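Local atomic coordinates of glycosyl transferase family 8 (Streptococcus pneumoniae, PDB entry 5GVV), a protein that transfers galactose from UDP-galactose to the terminal glucose of the already glycosylated serine-rich repeat protein PsrP, the third step of its O-glycosylation. Residues A[280-285]-A[348-353]. Sequence-based numbering, arbitrary orientation.
Sequences CVNLTN and DLNHDR
Segment 280-285, on strand 278-283, runs beside 348-353, in the loop that follows the neighbouring parallel strand 345-348, the CA atoms of Asn-282 and Asp-348 lying 6.2 Å apart and those of Thr-284 and Asn-350 5.3 Å. The direct polar link is between two amides: Asn-282 ND2 donates to Asn-350 OD1 over 3.1 Å, a fairly straight bond (159° at the hydrogen). The acceptor lies nearly in the amide plane of Asn-282, whereas the donor sits above the carbonyl plane of Asn-350, the two amides being turned 53° apart. The carboxamide of Asn-350, its CG between the backbone N and the carbonyl carbon (chi1 54°), lies against the Leu-283 carbonyl, CG to O 3.3 Å. A water accepts a weak bond from Asn-350 ND2 and donates to Leu-283 O at 2.8 Å. Beside this, Asn-350 CB packs on Thr-284 OG1 at 3.6 Å, while that hydroxyl is hydrogen-bonded to Ser-286 O. Asn-282 ND2 also bonds to Leu-347 O; Lys-354 NZ forms a salt bridge with Asp-348 OD1, while Tyr-385 OH bonds to Asp-348 OD2. The site belongs to the six-stranded parallel sheet of the C-terminal part, away from the UDP and manganese site. No backbone-backbone hydrogen bond links the segments; the buried Asn-282 OD1 and Asn-350 N have no hydrogen-bond partner in the model, a probable cost that the two bonds of Asn-282 ND2 may partly offset.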
loop_
_atom_site.group_PDB
_atom_site.type_symbol
_atom_site.label_atom_id
_atom_site.label_comp_id
_atom_site.label_asym_id
_atom_site.label_seq_id
_atom_site.Cartn_x
_atom_site.Cartn_y
_atom_site.Cartn_z
ATOM N N CYS A 280 19.380 10.491 21.638
ATOM C CA CYS A 280 19.555 9.836 22.935
ATOM C C CYS A 280 19.270 8.343 22.841
ATOM O O CYS A 280 18.454 7.909 22.021
ATOM C CB CYS A 280 18.641 10.469 23.987
ATOM S SG CYS A 280 19.108 12.147 24.453
ATOM N N VAL A 281 19.944 7.559 23.678
ATOM C CA VAL A 281 19.776 6.113 23.638
ATOM C C VAL A 281 19.688 5.505 25.036
ATOM O O VAL A 281 20.342 5.967 25.985
ATOM C CB VAL A 281 20.910 5.447 22.812
ATOM C CG1 VAL A 281 22.254 5.708 23.457
ATOM C CG2 VAL A 281 20.672 3.956 22.649
ATOM N N ASN A 282 18.845 4.488 25.169
ATOM C CA ASN A 282 18.805 3.677 26.379
ATOM C C ASN A 282 18.573 2.224 26.008
ATOM O O ASN A 282 17.865 1.935 25.044
ATOM C CB ASN A 282 17.708 4.150 27.335
ATOM C CG ASN A 282 17.479 3.178 28.484
ATOM O OD1 ASN A 282 16.521 2.403 28.474
ATOM N ND2 ASN A 282 18.371 3.201 29.471
ATOM N N LEU A 283 19.182 1.318 26.765
ATOM C CA LEU A 283 18.973 -0.111 26.588
ATOM C C LEU A 283 18.255 -0.625 27.825
ATOM O O LEU A 283 18.767 -0.500 28.942
ATOM C CB LEU A 283 20.321 -0.825 26.429
ATOM C CG LEU A 283 20.351 -2.353 26.501
ATOM C CD1 LEU A 283 19.814 -2.983 25.227
ATOM C CD2 LEU A 283 21.768 -2.843 26.776
ATOM N N THR A 284 17.069 -1.193 27.637
ATOM C CA THR A 284 16.295 -1.714 28.758
ATOM C C THR A 284 15.948 -3.178 28.532
ATOM O O THR A 284 15.888 -3.638 27.392
ATOM C CB THR A 284 14.981 -0.927 28.939
ATOM O OG1 THR A 284 14.234 -1.470 30.036
ATOM C CG2 THR A 284 14.130 -1.007 27.675
ATOM N N ASN A 285 15.726 -3.916 29.612
ATOM C CA ASN A 285 15.121 -5.234 29.487
ATOM C C ASN A 285 13.754 -5.226 30.162
ATOM O O ASN A 285 12.990 -6.193 30.078
ATOM C CB ASN A 285 16.022 -6.319 30.079
ATOM C CG ASN A 285 15.732 -7.692 29.500
ATOM O OD1 ASN A 285 15.196 -8.569 30.181
ATOM N ND2 ASN A 285 16.071 -7.879 28.228
ATOM N N ASP A 348 20.620 6.558 31.202
ATOM C CA ASP A 348 20.516 5.382 32.051
ATOM C C ASP A 348 19.208 5.442 32.828
ATOM O O ASP A 348 19.190 5.850 33.990
ATOM C CB ASP A 348 21.699 5.328 33.018
ATOM C CG ASP A 348 21.944 3.939 33.562
ATOM O OD1 ASP A 348 21.171 3.018 33.213
ATOM O OD2 ASP A 348 22.909 3.769 34.338
ATOM N N LEU A 349 18.116 5.023 32.187
ATOM C CA LEU A 349 16.781 5.197 32.759
ATOM C C LEU A 349 16.082 3.885 33.115
ATOM O O LEU A 349 14.988 3.903 33.683
ATOM C CB LEU A 349 15.896 5.983 31.792
ATOM C CG LEU A 349 16.452 7.294 31.249
ATOM C CD1 LEU A 349 15.458 7.956 30.306
ATOM C CD2 LEU A 349 16.817 8.219 32.381
ATOM N N ASN A 350 16.701 2.758 32.778
ATOM C CA ASN A 350 16.067 1.452 32.973
ATOM C C ASN A 350 16.197 0.936 34.405
ATOM O O ASN A 350 17.232 1.116 35.043
ATOM C CB ASN A 350 16.642 0.433 31.987
ATOM C CG ASN A 350 18.150 0.354 32.054
ATOM O OD1 ASN A 350 18.841 1.362 31.909
ATOM N ND2 ASN A 350 18.672 -0.845 32.292
ATOM N N HIS A 351 15.152 0.265 34.886
ATOM C CA HIS A 351 15.043 -0.103 36.295
ATOM C C HIS A 351 15.644 -1.451 36.716
ATOM O O HIS A 351 16.065 -1.603 37.862
ATOM C CB HIS A 351 13.580 -0.019 36.747
ATOM C CG HIS A 351 13.173 1.343 37.225
ATOM N ND1 HIS A 351 13.447 1.801 38.494
ATOM C CD2 HIS A 351 12.507 2.344 36.598
ATOM C CE1 HIS A 351 12.972 3.022 38.634
ATOM N NE2 HIS A 351 12.397 3.380 37.499
ATOM N N ASP A 352 15.690 -2.436 35.827
ATOM C CA ASP A 352 16.206 -3.733 36.260
ATOM C C ASP A 352 17.731 -3.808 36.200
ATOM O O ASP A 352 18.401 -2.788 36.009
ATOM C CB ASP A 352 15.570 -4.889 35.491
ATOM C CG ASP A 352 15.301 -6.091 36.381
ATOM O OD1 ASP A 352 16.250 -6.860 36.654
ATOM O OD2 ASP A 352 14.143 -6.254 36.822
ATOM N N ARG A 353 18.271 -5.010 36.387
ATOM C CA ARG A 353 19.718 -5.195 36.441
ATOM C C ARG A 353 20.407 -4.700 35.183
ATOM O O ARG A 353 19.958 -4.957 34.067
ATOM C CB ARG A 353 20.088 -6.653 36.710
ATOM C CG ARG A 353 20.186 -6.989 38.193
ATOM C CD ARG A 353 20.721 -8.396 38.406
ATOM N NE ARG A 353 19.830 -9.394 37.827
ATOM C CZ ARG A 353 18.769 -9.899 38.451
ATOM N NH1 ARG A 353 18.466 -9.506 39.684
ATOM N NH2 ARG A 353 18.012 -10.800 37.842
HETATM O O HOH W 1 20.721 -1.540 30.634
#